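Local coordinates for protein delta-aminolevulinic acid dehydratase (Toxoplasma gondii ME49, PDB 3OBK) that catalyses the condensation of two molecules of 5-aminolevulinic acid to porphobilinogen, an early step of tetrapyrrole biosynthesis, and assembles as an octamer, at residues Ser183-Glu195 / Arg251-Met263. Sequence-based numbering, arbitrary orientation.
Sequences SDMMDGRVSAIRE and REAEADASEGADM. With MG (magnesium ion), chain I; PBG (3-[5-(aminomethyl)-4-(carboxymethyl)-1H-pyrrol-3-yl]propanoic acid), chain L.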
loop_
_atom_site.group_PDB
_atom_site.type_symbol
_atom_site.label_atom_id
_atom_site.label_comp_id
_atom_site.label_asym_id
_atom_site.label_seq_id
_atom_site.Cartn_x
_atom_site.Cartn_y
_atom_site.Cartn_z
ATOM N N SER A 183 -16.694 14.051 -25.394
ATOM C CA SER A 183 -17.521 14.191 -24.198
ATOM C C SER A 183 -18.755 13.298 -24.247
ATOM O O SER A 183 -19.698 13.486 -23.471
ATOM C CB SER A 183 -17.966 15.631 -24.064
ATOM O OG SER A 183 -18.743 15.999 -25.185
ATOM N N ASP A 184 -18.703 12.288 -25.109
ATOM C CA ASP A 184 -19.868 11.494 -25.502
ATOM C C ASP A 184 -20.244 10.383 -24.555
ATOM O O ASP A 184 -21.407 10.017 -24.495
ATOM C CB ASP A 184 -19.567 10.828 -26.840
ATOM C CG ASP A 184 -18.227 10.122 -26.833
ATOM O OD1 ASP A 184 -17.198 10.837 -26.821
ATOM O OD2 ASP A 184 -18.211 8.867 -26.803
ATOM N N MET A 185 -19.244 9.809 -23.883
ATOM C CA MET A 185 -19.383 8.666 -22.987
ATOM C C MET A 185 -19.867 7.376 -23.671
ATOM O O MET A 185 -20.459 6.481 -23.036
ATOM C CB MET A 185 -20.213 9.041 -21.765
ATOM C CG MET A 185 -19.511 10.020 -20.826
ATOM S SD MET A 185 -18.011 9.390 -20.018
ATOM C CE MET A 185 -18.714 8.368 -18.744
ATOM N N MET A 186 -19.572 7.243 -24.962
ATOM C CA MET A 186 -19.750 5.964 -25.635
ATOM C C MET A 186 -18.633 5.084 -25.174
ATOM O O MET A 186 -17.571 5.567 -24.823
ATOM C CB MET A 186 -19.687 6.107 -27.145
ATOM C CG MET A 186 -20.813 6.962 -27.726
ATOM S SD MET A 186 -22.465 6.345 -27.328
ATOM C CE MET A 186 -23.019 7.312 -25.905
ATOM N N ASP A 187 -18.869 3.787 -25.154
ATOM C CA ASP A 187 -17.841 2.859 -24.799
ATOM C C ASP A 187 -16.840 2.735 -25.917
ATOM O O ASP A 187 -17.206 2.611 -27.071
ATOM C CB ASP A 187 -18.455 1.505 -24.497
ATOM C CG ASP A 187 -19.110 1.477 -23.156
ATOM O OD1 ASP A 187 -18.662 2.244 -22.284
ATOM O OD2 ASP A 187 -20.090 0.721 -22.976
ATOM N N GLY A 188 -15.564 2.786 -25.571
ATOM C CA GLY A 188 -14.517 2.484 -26.542
ATOM C C GLY A 188 -14.183 3.572 -27.532
ATOM O O GLY A 188 -13.360 3.360 -28.395
ATOM N N ARG A 189 -14.768 4.756 -27.403
ATOM C CA ARG A 189 -14.500 5.791 -28.409
ATOM C C ARG A 189 -13.050 6.271 -28.421
ATOM O O ARG A 189 -12.546 6.626 -29.488
ATOM C CB ARG A 189 -15.503 6.973 -28.313
ATOM C CG ARG A 189 -15.158 8.142 -27.413
ATOM C CD ARG A 189 -15.336 7.846 -25.929
ATOM N NE ARG A 189 -15.794 9.042 -25.225
ATOM C CZ ARG A 189 -15.752 9.219 -23.909
ATOM N NH1 ARG A 189 -15.251 8.291 -23.118
ATOM N NH2 ARG A 189 -16.190 10.360 -23.378
ATOM N N VAL A 190 -12.368 6.276 -27.267
ATOM C CA VAL A 190 -11.016 6.839 -27.238
ATOM C C VAL A 190 -10.126 6.073 -28.195
ATOM O O VAL A 190 -9.479 6.643 -29.051
ATOM C CB VAL A 190 -10.361 6.886 -25.833
ATOM C CG1 VAL A 190 -8.923 7.352 -25.972
ATOM C CG2 VAL A 190 -11.148 7.841 -24.863
ATOM N N SER A 191 -10.106 4.772 -28.061
ATOM C CA SER A 191 -9.212 3.971 -28.883
ATOM C C SER A 191 -9.570 4.066 -30.347
ATOM O O SER A 191 -8.674 4.059 -31.191
ATOM C CB SER A 191 -9.271 2.506 -28.472
ATOM O OG SER A 191 -8.304 1.745 -29.177
ATOM N N ALA A 192 -10.874 4.131 -30.641
ATOM C CA ALA A 192 -11.346 4.123 -32.011
ATOM C C ALA A 192 -10.942 5.432 -32.656
ATOM O O ALA A 192 -10.459 5.456 -33.815
ATOM C CB ALA A 192 -12.861 3.921 -32.073
ATOM N N ILE A 193 -11.132 6.522 -31.913
ATOM C CA ILE A 193 -10.764 7.844 -32.428
ATOM C C ILE A 193 -9.259 7.906 -32.606
ATOM O O ILE A 193 -8.773 8.401 -33.594
ATOM C CB ILE A 193 -11.227 8.996 -31.521
ATOM C CG1 ILE A 193 -12.757 9.075 -31.557
ATOM C CG2 ILE A 193 -10.588 10.265 -32.003
ATOM C CD1 ILE A 193 -13.487 9.747 -30.405
ATOM N N ARG A 194 -8.527 7.359 -31.654
ATOM C CA ARG A 194 -7.075 7.383 -31.723
ATOM C C ARG A 194 -6.553 6.746 -33.025
ATOM O O ARG A 194 -5.656 7.288 -33.651
ATOM C CB ARG A 194 -6.481 6.673 -30.507
ATOM C CG ARG A 194 -4.950 6.717 -30.431
ATOM C CD ARG A 194 -4.408 8.115 -30.138
ATOM N NE ARG A 194 -4.178 8.896 -31.348
ATOM C CZ ARG A 194 -4.093 10.219 -31.383
ATOM N NH1 ARG A 194 -3.900 10.826 -32.540
ATOM N NH2 ARG A 194 -4.209 10.947 -30.271
ATOM N N GLU A 195 -7.130 5.611 -33.418
ATOM C CA GLU A 195 -6.618 4.828 -34.529
ATOM C C GLU A 195 -6.980 5.492 -35.824
ATOM O O GLU A 195 -6.166 5.504 -36.739
ATOM C CB GLU A 195 -7.188 3.412 -34.518
ATOM C CG GLU A 195 -6.416 2.436 -35.378
ATOM C CD GLU A 195 -6.998 1.005 -35.374
ATOM O OE1 GLU A 195 -6.827 0.299 -34.353
ATOM O OE2 GLU A 195 -7.576 0.587 -36.413
ATOM N N ARG A 251 -12.812 2.368 -13.211
ATOM C CA ARG A 251 -13.002 1.538 -14.366
ATOM C C ARG A 251 -12.847 2.415 -15.632
ATOM O O ARG A 251 -12.107 2.084 -16.541
ATOM C CB ARG A 251 -14.378 0.889 -14.296
ATOM C CG ARG A 251 -14.499 -0.373 -15.065
ATOM C CD ARG A 251 -15.940 -0.900 -15.106
ATOM N NE ARG A 251 -16.061 -1.827 -16.224
ATOM C CZ ARG A 251 -17.192 -2.359 -16.664
ATOM N NH1 ARG A 251 -18.328 -2.077 -16.063
ATOM N NH2 ARG A 251 -17.171 -3.203 -17.706
ATOM N N GLU A 252 -13.499 3.568 -15.655
ATOM C CA GLU A 252 -13.439 4.406 -16.847
ATOM C C GLU A 252 -12.041 4.984 -17.061
ATOM O O GLU A 252 -11.522 4.983 -18.191
ATOM C CB GLU A 252 -14.504 5.501 -16.786
ATOM C CG GLU A 252 -15.971 4.945 -16.914
ATOM C CD GLU A 252 -16.426 4.757 -18.367
ATOM O OE1 GLU A 252 -15.749 5.251 -19.295
ATOM O OE2 GLU A 252 -17.482 4.127 -18.601
ATOM N N ALA A 253 -11.420 5.472 -15.988
ATOM C CA ALA A 253 -10.149 6.144 -16.121
ATOM C C ALA A 253 -9.089 5.142 -16.594
ATOM O O ALA A 253 -8.373 5.406 -17.535
ATOM C CB ALA A 253 -9.770 6.832 -14.828
ATOM N N GLU A 254 -9.023 3.962 -15.997
ATOM C CA GLU A 254 -8.003 2.968 -16.394
ATOM C C GLU A 254 -8.154 2.595 -17.873
ATOM O O GLU A 254 -7.163 2.433 -18.588
ATOM C CB GLU A 254 -8.046 1.705 -15.512
ATOM N N ALA A 255 -9.386 2.464 -18.341
ATOM C CA ALA A 255 -9.614 2.095 -19.733
ATOM C C ALA A 255 -9.231 3.204 -20.742
ATOM O O ALA A 255 -8.765 2.904 -21.823
ATOM C CB ALA A 255 -11.083 1.651 -19.928
ATOM N N ASP A 256 -9.438 4.474 -20.405
ATOM C CA ASP A 256 -9.090 5.525 -21.333
ATOM C C ASP A 256 -7.599 5.684 -21.384
ATOM O O ASP A 256 -7.056 5.982 -22.439
ATOM C CB ASP A 256 -9.753 6.850 -20.971
ATOM C CG ASP A 256 -11.268 6.843 -21.198
ATOM O OD1 ASP A 256 -11.846 6.040 -22.007
ATOM O OD2 ASP A 256 -11.869 7.684 -20.549
ATOM N N ALA A 257 -6.933 5.458 -20.256
ATOM C CA ALA A 257 -5.474 5.433 -20.227
ATOM C C ALA A 257 -4.924 4.400 -21.191
ATOM O O ALA A 257 -4.046 4.701 -22.011
ATOM C CB ALA A 257 -4.976 5.137 -18.854
ATOM N N SER A 258 -5.428 3.177 -21.106
ATOM C CA SER A 258 -4.842 2.103 -21.913
ATOM C C SER A 258 -5.316 2.149 -23.379
ATOM O O SER A 258 -4.679 1.572 -24.256
ATOM C CB SER A 258 -5.104 0.735 -21.282
ATOM O OG SER A 258 -6.484 0.518 -21.200
ATOM N N GLU A 259 -6.400 2.876 -23.642
ATOM C CA GLU A 259 -6.796 3.215 -25.021
ATOM C C GLU A 259 -5.982 4.348 -25.662
ATOM O O GLU A 259 -6.220 4.695 -26.811
ATOM C CB GLU A 259 -8.296 3.553 -25.067
ATOM C CG GLU A 259 -9.173 2.327 -24.859
ATOM C CD GLU A 259 -10.685 2.617 -24.882
ATOM O OE1 GLU A 259 -11.158 3.578 -25.561
ATOM O OE2 GLU A 259 -11.418 1.820 -24.217
ATOM N N GLY A 260 -5.066 4.964 -24.918
ATOM C CA GLY A 260 -4.148 5.974 -25.487
ATOM C C GLY A 260 -4.407 7.473 -25.270
ATOM O O GLY A 260 -3.727 8.326 -25.863
ATOM N N ALA A 261 -5.363 7.801 -24.413
ATOM C CA ALA A 261 -5.646 9.199 -24.084
ATOM C C ALA A 261 -4.381 9.884 -23.565
ATOM O O ALA A 261 -3.508 9.248 -22.965
ATOM C CB ALA A 261 -6.724 9.295 -23.060
ATOM N N ASP A 262 -4.324 11.186 -23.812
ATOM C CA ASP A 262 -3.264 12.067 -23.380
ATOM C C ASP A 262 -3.602 12.770 -22.047
ATOM O O ASP A 262 -2.693 13.156 -21.302
ATOM C CB ASP A 262 -3.052 13.146 -24.458
ATOM C CG ASP A 262 -2.624 12.573 -25.787
ATOM O OD1 ASP A 262 -1.484 12.047 -25.850
ATOM O OD2 ASP A 262 -3.391 12.671 -26.777
ATOM N N MET A 263 -4.902 13.017 -21.803
ATOM C CA MET A 263 -5.386 13.627 -20.548
ATOM C C MET A 263 -6.754 13.092 -20.209
ATOM O O MET A 263 -7.510 12.697 -21.105
ATOM C CB MET A 263 -5.483 15.146 -20.658
ATOM C CG MET A 263 -4.174 15.841 -21.080
ATOM S SD MET A 263 -4.269 17.649 -21.116
ATOM C CE MET A 263 -2.843 17.967 -22.164
HETATM MG MG MG I . -15.404 5.082 -21.135
HETATM C CHA PBG L . -21.859 17.758 -24.814
HETATM C C1A PBG L . -21.369 18.674 -23.741
HETATM C C2A PBG L . -22.080 19.088 -22.619
HETATM C C3A PBG L . -21.228 19.919 -21.914
HETATM C C4A PBG L . -20.012 19.914 -22.572
HETATM N NA PBG L . -20.128 19.180 -23.687
HETATM C C5A PBG L . -23.537 18.865 -22.290
HETATM C C6A PBG L . -23.939 17.496 -21.948
HETATM O O1A PBG L . -23.161 16.571 -22.303
HETATM O O2A PBG L . -25.050 17.284 -21.411
HETATM C C7A PBG L . -21.581 20.663 -20.685
HETATM C C8A PBG L . -20.640 21.724 -20.251
HETATM C C9A PBG L . -21.098 22.677 -19.226
HETATM O O3A PBG L . -20.525 23.761 -19.168
HETATM O O4A PBG L . -22.178 22.573 -18.625
HETATM N N1 PBG L . -21.228 16.486 -24.956
HETATM O O HOH W 1 -15.464 5.242 -23.143
HETATM O O HOH W 2 -14.097 2.351 -23.065
HETATM O O HOH W 3 -14.455 7.207 -20.663
HETATM O O HOH W 4 -13.073 5.214 -24.294
HETATM O O HOH W 5 -4.463 10.431 -27.395
HETATM O O HOH W 6 -17.156 6.199 -21.300
HETATM O O HOH W 7 -16.921 3.499 -21.216
HETATM O O HOH W 8 -13.330 4.489 -21.086
#
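Glu259 OE1 is gripped at the first turn of helix 189-199: Ser191 N donates to it at 3.0 Å, on the anti side and tilted 24° out of the carboxylate plane, while a water held by Val190 N and Asp256 OD1 adds a second bond. OE2 takes a further water bound to Gly188 N, the N-cap residue. An anion thus sits against a helix start, whose amides could help stabilise its charge. Glu259 reaches there because its chain runs extended beyond CG (chi2 179°), CG lying 3.6 Å from Ser191 CB. Val190 points at the other helix; CG2 meets Asp256 OD1 at 3.4 Å and CG1 touches Ala261 CB at 4.1 Å, after the Gly260 Schellman turn.

The interface holds a magnesium ion, bound by Glu252 OE1 at 1.9 Å and by five waters. One of these donates to Asp256 OD2, which also binds Ser211 OG, and takes a weak bond from Arg189 NH1; Arg189 NE is salt-bridged to Asp184 OD1 (2.8 Å). Arg27 of a neighbouring subunit pairs with Glu252 OE2, consistent with the family's allosteric magnesium site. Arg194 NH2 and Asp262 OD2, 4.0 Å apart, form a long salt bridge, secondary to Arg194 with Asp198 and Asp262 with Arg25 of another subunit. Ser183 OG accepts from porphobilinogen N1.

In the TIM barrel, helices 189-199 and 247-258 lie side by side outside strand 206-213, which Val190 touches at Ala209.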